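Local coordinates for protein sucrose 6(F)-phosphate phosphorylase (Thermoanaerobacterium thermosaccharolyticum DSM 571, PDB 6S9V) that is a phosphorylase of the alpha-amylase type, with a catalytic domain built on a TIM barrel, at residues A[104-117]-A[156-168]. Residues are numbered along the deposited sequence; the frame is centred on the assembly and turned at random.
Sequences RRSIYFQDFLKKGR and FKIEETGEEEKVW
R104 lays one face of its guanidinium over the rim of F156: CZ stands 3.6 Å from F156 CE1, in the plane of the ring, and the two planes are 80° apart. In the first turn of helix 107-115, F109 drives its CZ edge at a face of the same phenyl in a T-shaped pair (centroids 5.0 Å apart), while both side chains also touch I180 of strand 179-181. F112, its CG anti to the backbone N (chi1 170°), reaches across to V167 CG1 and takes I158 CD1 over one face. L113 presses CD2 to 3.3 Å from F156 CB, a tight approach. L113 O accepts a nearly straight bond from E159 N (2.8 Å), and K114 O takes E160 N at 3.1 Å; the turn of the 153-168 hairpin thus uses carbonyls of the last helical turn. Beyond G116, whose N and CA lie against I158 CG2, R117 bends at chi2 (-48°) to bring NH2 2.6 Å from E165 OE2, although its side chain is poorly ordered, and its NH1 has a second carboxylate partner in D129. The chemistry implies that apolar packing and two backbone bonds join hairpin to helix, with the exposed R117-E165 salt bridge probably adding to them.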
# COMPACT_ATOMS: atom_id res chain seq x y z
N ARG A 104 -10.30 10.91 -16.50
CA ARG A 104 -11.16 11.74 -17.33
C ARG A 104 -11.06 11.33 -18.80
O ARG A 104 -11.92 11.72 -19.60
CB ARG A 104 -10.79 13.22 -17.20
CG ARG A 104 -9.38 13.53 -17.70
CD ARG A 104 -9.13 15.02 -17.79
NE ARG A 104 -9.95 15.66 -18.81
CZ ARG A 104 -9.86 16.94 -19.16
NH1 ARG A 104 -8.98 17.74 -18.57
NH2 ARG A 104 -10.66 17.42 -20.09
N ARG A 105 -10.02 10.59 -19.17
CA ARG A 105 -9.87 10.17 -20.56
C ARG A 105 -10.52 8.82 -20.83
O ARG A 105 -10.40 8.31 -21.94
CB ARG A 105 -8.39 10.12 -20.95
CG ARG A 105 -7.57 11.32 -20.51
CD ARG A 105 -7.98 12.64 -21.17
NE ARG A 105 -7.26 13.75 -20.54
CZ ARG A 105 -7.34 15.03 -20.91
NH1 ARG A 105 -8.12 15.40 -21.92
NH2 ARG A 105 -6.63 15.95 -20.26
N SER A 106 -11.19 8.23 -19.84
CA SER A 106 -11.97 7.03 -20.10
C SER A 106 -13.15 7.35 -21.02
O SER A 106 -13.63 8.49 -21.09
CB SER A 106 -12.48 6.44 -18.78
OG SER A 106 -13.34 7.35 -18.12
N ILE A 107 -13.63 6.33 -21.73
CA ILE A 107 -14.77 6.52 -22.61
C ILE A 107 -15.96 7.04 -21.82
O ILE A 107 -16.72 7.88 -22.29
CB ILE A 107 -15.10 5.21 -23.35
CG1 ILE A 107 -16.18 5.46 -24.42
CG2 ILE A 107 -15.55 4.12 -22.36
CD1 ILE A 107 -16.50 4.25 -25.28
N TYR A 108 -16.10 6.58 -20.57
CA TYR A 108 -17.25 6.96 -19.76
C TYR A 108 -17.29 8.46 -19.56
O TYR A 108 -18.32 9.11 -19.79
CB TYR A 108 -17.19 6.24 -18.42
CG TYR A 108 -16.90 4.77 -18.54
CD1 TYR A 108 -17.84 3.90 -19.08
CD2 TYR A 108 -15.67 4.25 -18.17
CE1 TYR A 108 -17.56 2.55 -19.21
CE2 TYR A 108 -15.38 2.91 -18.30
CZ TYR A 108 -16.33 2.06 -18.82
OH TYR A 108 -16.05 0.73 -18.96
N PHE A 109 -16.16 9.05 -19.16
CA PHE A 109 -16.15 10.48 -18.90
C PHE A 109 -16.06 11.31 -20.18
O PHE A 109 -16.65 12.40 -20.24
CB PHE A 109 -15.01 10.86 -17.97
CG PHE A 109 -15.16 12.24 -17.40
CD1 PHE A 109 -16.11 12.49 -16.42
CD2 PHE A 109 -14.40 13.29 -17.87
CE1 PHE A 109 -16.28 13.75 -15.91
CE2 PHE A 109 -14.56 14.55 -17.35
CZ PHE A 109 -15.49 14.79 -16.37
N GLN A 110 -15.35 10.83 -21.20
CA GLN A 110 -15.30 11.60 -22.44
C GLN A 110 -16.68 11.65 -23.10
O GLN A 110 -17.04 12.66 -23.71
CB GLN A 110 -14.24 11.04 -23.39
CG GLN A 110 -12.83 11.34 -22.89
CD GLN A 110 -11.74 11.06 -23.89
OE1 GLN A 110 -10.90 11.92 -24.16
NE2 GLN A 110 -11.74 9.86 -24.46
N ASP A 111 -17.45 10.56 -23.00
CA ASP A 111 -18.82 10.59 -23.52
C ASP A 111 -19.65 11.61 -22.76
O ASP A 111 -20.40 12.39 -23.36
CB ASP A 111 -19.44 9.20 -23.41
CG ASP A 111 -20.74 9.08 -24.19
OD1 ASP A 111 -20.67 8.90 -25.42
OD2 ASP A 111 -21.81 9.14 -23.57
N PHE A 112 -19.47 11.67 -21.44
CA PHE A 112 -20.18 12.64 -20.62
C PHE A 112 -19.80 14.06 -20.99
O PHE A 112 -20.67 14.94 -21.09
CB PHE A 112 -19.88 12.39 -19.14
CG PHE A 112 -20.37 13.48 -18.24
CD1 PHE A 112 -21.72 13.67 -18.03
CD2 PHE A 112 -19.47 14.34 -17.63
CE1 PHE A 112 -22.17 14.69 -17.21
CE2 PHE A 112 -19.92 15.36 -16.81
CZ PHE A 112 -21.27 15.53 -16.60
N LEU A 113 -18.51 14.33 -21.21
CA LEU A 113 -18.12 15.68 -21.58
C LEU A 113 -18.67 16.06 -22.94
O LEU A 113 -18.88 17.25 -23.21
CB LEU A 113 -16.60 15.81 -21.58
CG LEU A 113 -15.92 15.85 -20.21
CD1 LEU A 113 -14.45 16.17 -20.41
CD2 LEU A 113 -16.57 16.85 -19.26
N LYS A 114 -18.89 15.08 -23.81
CA LYS A 114 -19.47 15.36 -25.12
C LYS A 114 -20.96 15.66 -25.01
O LYS A 114 -21.44 16.66 -25.56
CB LYS A 114 -19.22 14.18 -26.06
CG LYS A 114 -19.83 14.31 -27.45
CD LYS A 114 -19.68 12.99 -28.20
CE LYS A 114 -20.44 12.97 -29.52
NZ LYS A 114 -19.60 13.48 -30.65
N LYS A 115 -21.70 14.82 -24.29
CA LYS A 115 -23.16 14.87 -24.31
C LYS A 115 -23.78 15.39 -23.02
O LYS A 115 -25.00 15.59 -22.99
CB LYS A 115 -23.74 13.48 -24.61
CG LYS A 115 -23.32 12.91 -25.96
CD LYS A 115 -23.86 11.50 -26.16
CE LYS A 115 -23.37 10.89 -27.46
NZ LYS A 115 -23.76 9.46 -27.60
N GLY A 116 -23.00 15.62 -21.97
CA GLY A 116 -23.59 16.12 -20.74
C GLY A 116 -24.56 15.11 -20.15
O GLY A 116 -24.27 13.91 -20.08
N ARG A 117 -25.73 15.60 -19.73
CA ARG A 117 -26.67 14.73 -19.03
C ARG A 117 -27.35 13.72 -19.94
O ARG A 117 -27.88 12.72 -19.44
CB ARG A 117 -27.74 15.57 -18.32
CG ARG A 117 -27.19 16.61 -17.33
CD ARG A 117 -26.15 16.02 -16.38
NE ARG A 117 -25.66 17.00 -15.42
CZ ARG A 117 -26.06 17.09 -14.15
NH1 ARG A 117 -26.95 16.24 -13.65
NH2 ARG A 117 -25.55 18.03 -13.36
N PHE A 156 -15.46 21.40 -16.06
CA PHE A 156 -15.29 20.95 -17.43
C PHE A 156 -16.34 21.59 -18.31
O PHE A 156 -17.41 22.00 -17.85
CB PHE A 156 -15.38 19.42 -17.54
CG PHE A 156 -14.35 18.70 -16.74
CD1 PHE A 156 -13.12 18.38 -17.30
CD2 PHE A 156 -14.59 18.34 -15.43
CE1 PHE A 156 -12.17 17.71 -16.57
CE2 PHE A 156 -13.64 17.68 -14.69
CZ PHE A 156 -12.43 17.36 -15.26
N LYS A 157 -16.04 21.67 -19.60
CA LYS A 157 -16.93 22.24 -20.60
C LYS A 157 -17.67 21.10 -21.29
O LYS A 157 -17.04 20.18 -21.82
CB LYS A 157 -16.14 23.06 -21.62
CG LYS A 157 -16.98 23.72 -22.71
CD LYS A 157 -16.08 24.30 -23.80
CE LYS A 157 -16.88 25.06 -24.85
NZ LYS A 157 -16.00 25.69 -25.87
N ILE A 158 -19.00 21.15 -21.27
CA ILE A 158 -19.80 20.17 -22.00
C ILE A 158 -19.84 20.61 -23.46
O ILE A 158 -20.25 21.73 -23.77
CB ILE A 158 -21.20 20.04 -21.40
CG1 ILE A 158 -21.13 19.71 -19.91
CG2 ILE A 158 -21.98 18.96 -22.13
CD1 ILE A 158 -20.28 18.48 -19.58
N GLU A 159 -19.43 19.72 -24.36
CA GLU A 159 -19.23 20.11 -25.75
C GLU A 159 -20.55 20.49 -26.40
O GLU A 159 -20.67 21.56 -27.01
CB GLU A 159 -18.54 18.98 -26.51
CG GLU A 159 -17.99 19.37 -27.87
CD GLU A 159 -18.87 18.93 -29.03
OE1 GLU A 159 -19.61 17.93 -28.88
OE2 GLU A 159 -18.81 19.57 -30.10
N GLU A 160 -21.56 19.64 -26.26
CA GLU A 160 -22.80 19.84 -27.00
C GLU A 160 -23.61 21.02 -26.49
O GLU A 160 -24.39 21.59 -27.26
CB GLU A 160 -23.62 18.55 -26.98
CG GLU A 160 -23.05 17.48 -27.92
CD GLU A 160 -23.86 16.20 -27.95
OE1 GLU A 160 -24.70 16.00 -27.05
OE2 GLU A 160 -23.64 15.39 -28.88
N THR A 161 -23.43 21.42 -25.23
CA THR A 161 -24.18 22.54 -24.67
C THR A 161 -23.35 23.79 -24.44
O THR A 161 -23.92 24.87 -24.28
CB THR A 161 -24.82 22.14 -23.33
OG1 THR A 161 -23.79 21.83 -22.38
CG2 THR A 161 -25.72 20.93 -23.51
N GLY A 162 -22.02 23.67 -24.43
CA GLY A 162 -21.17 24.79 -24.09
C GLY A 162 -21.22 25.20 -22.64
O GLY A 162 -20.56 26.17 -22.26
N GLU A 163 -21.98 24.49 -21.81
CA GLU A 163 -22.14 24.83 -20.41
C GLU A 163 -20.95 24.33 -19.60
O GLU A 163 -20.31 23.33 -19.95
CB GLU A 163 -23.43 24.22 -19.87
CG GLU A 163 -24.69 24.89 -20.39
CD GLU A 163 -25.94 24.08 -20.10
OE1 GLU A 163 -25.84 23.02 -19.45
OE2 GLU A 163 -27.04 24.51 -20.53
N GLU A 164 -20.66 25.03 -18.51
CA GLU A 164 -19.64 24.59 -17.57
C GLU A 164 -20.29 23.67 -16.55
O GLU A 164 -21.39 23.94 -16.07
CB GLU A 164 -18.99 25.78 -16.85
CG GLU A 164 -18.29 26.78 -17.75
CD GLU A 164 -17.05 26.21 -18.43
OE1 GLU A 164 -16.72 25.03 -18.17
OE2 GLU A 164 -16.42 26.94 -19.22
N GLU A 165 -19.61 22.57 -16.23
CA GLU A 165 -20.10 21.60 -15.28
C GLU A 165 -18.99 21.22 -14.31
O GLU A 165 -17.86 20.94 -14.74
CB GLU A 165 -20.62 20.33 -15.96
CG GLU A 165 -21.32 19.37 -14.99
CD GLU A 165 -22.81 19.26 -15.24
OE1 GLU A 165 -23.20 19.00 -16.40
OE2 GLU A 165 -23.58 19.43 -14.28
N LYS A 166 -19.32 21.20 -13.03
CA LYS A 166 -18.40 20.77 -11.99
C LYS A 166 -18.71 19.34 -11.60
O LYS A 166 -19.87 18.95 -11.48
CB LYS A 166 -18.51 21.68 -10.77
CG LYS A 166 -18.02 23.09 -11.01
CD LYS A 166 -18.12 23.93 -9.74
CE LYS A 166 -17.35 25.23 -9.88
NZ LYS A 166 -18.11 26.24 -10.64
N VAL A 167 -17.65 18.54 -11.44
CA VAL A 167 -17.76 17.18 -10.94
C VAL A 167 -16.73 17.00 -9.84
O VAL A 167 -15.68 17.65 -9.83
CB VAL A 167 -17.58 16.10 -12.04
CG1 VAL A 167 -18.63 16.26 -13.12
CG2 VAL A 167 -16.18 16.17 -12.61
N TRP A 168 -17.03 16.09 -8.92
CA TRP A 168 -16.15 15.86 -7.78
C TRP A 168 -14.84 15.22 -8.24
O TRP A 168 -14.83 14.25 -9.01
CB TRP A 168 -16.86 14.98 -6.76
CG TRP A 168 -16.46 15.25 -5.35
CD1 TRP A 168 -15.59 14.52 -4.58
CD2 TRP A 168 -16.88 16.35 -4.54
NE1 TRP A 168 -15.46 15.10 -3.34
CE2 TRP A 168 -16.25 16.22 -3.29
CE3 TRP A 168 -17.74 17.43 -4.76
CZ2 TRP A 168 -16.45 17.13 -2.25
CZ3 TRP A 168 -17.95 18.33 -3.73
CH2 TRP A 168 -17.30 18.18 -2.49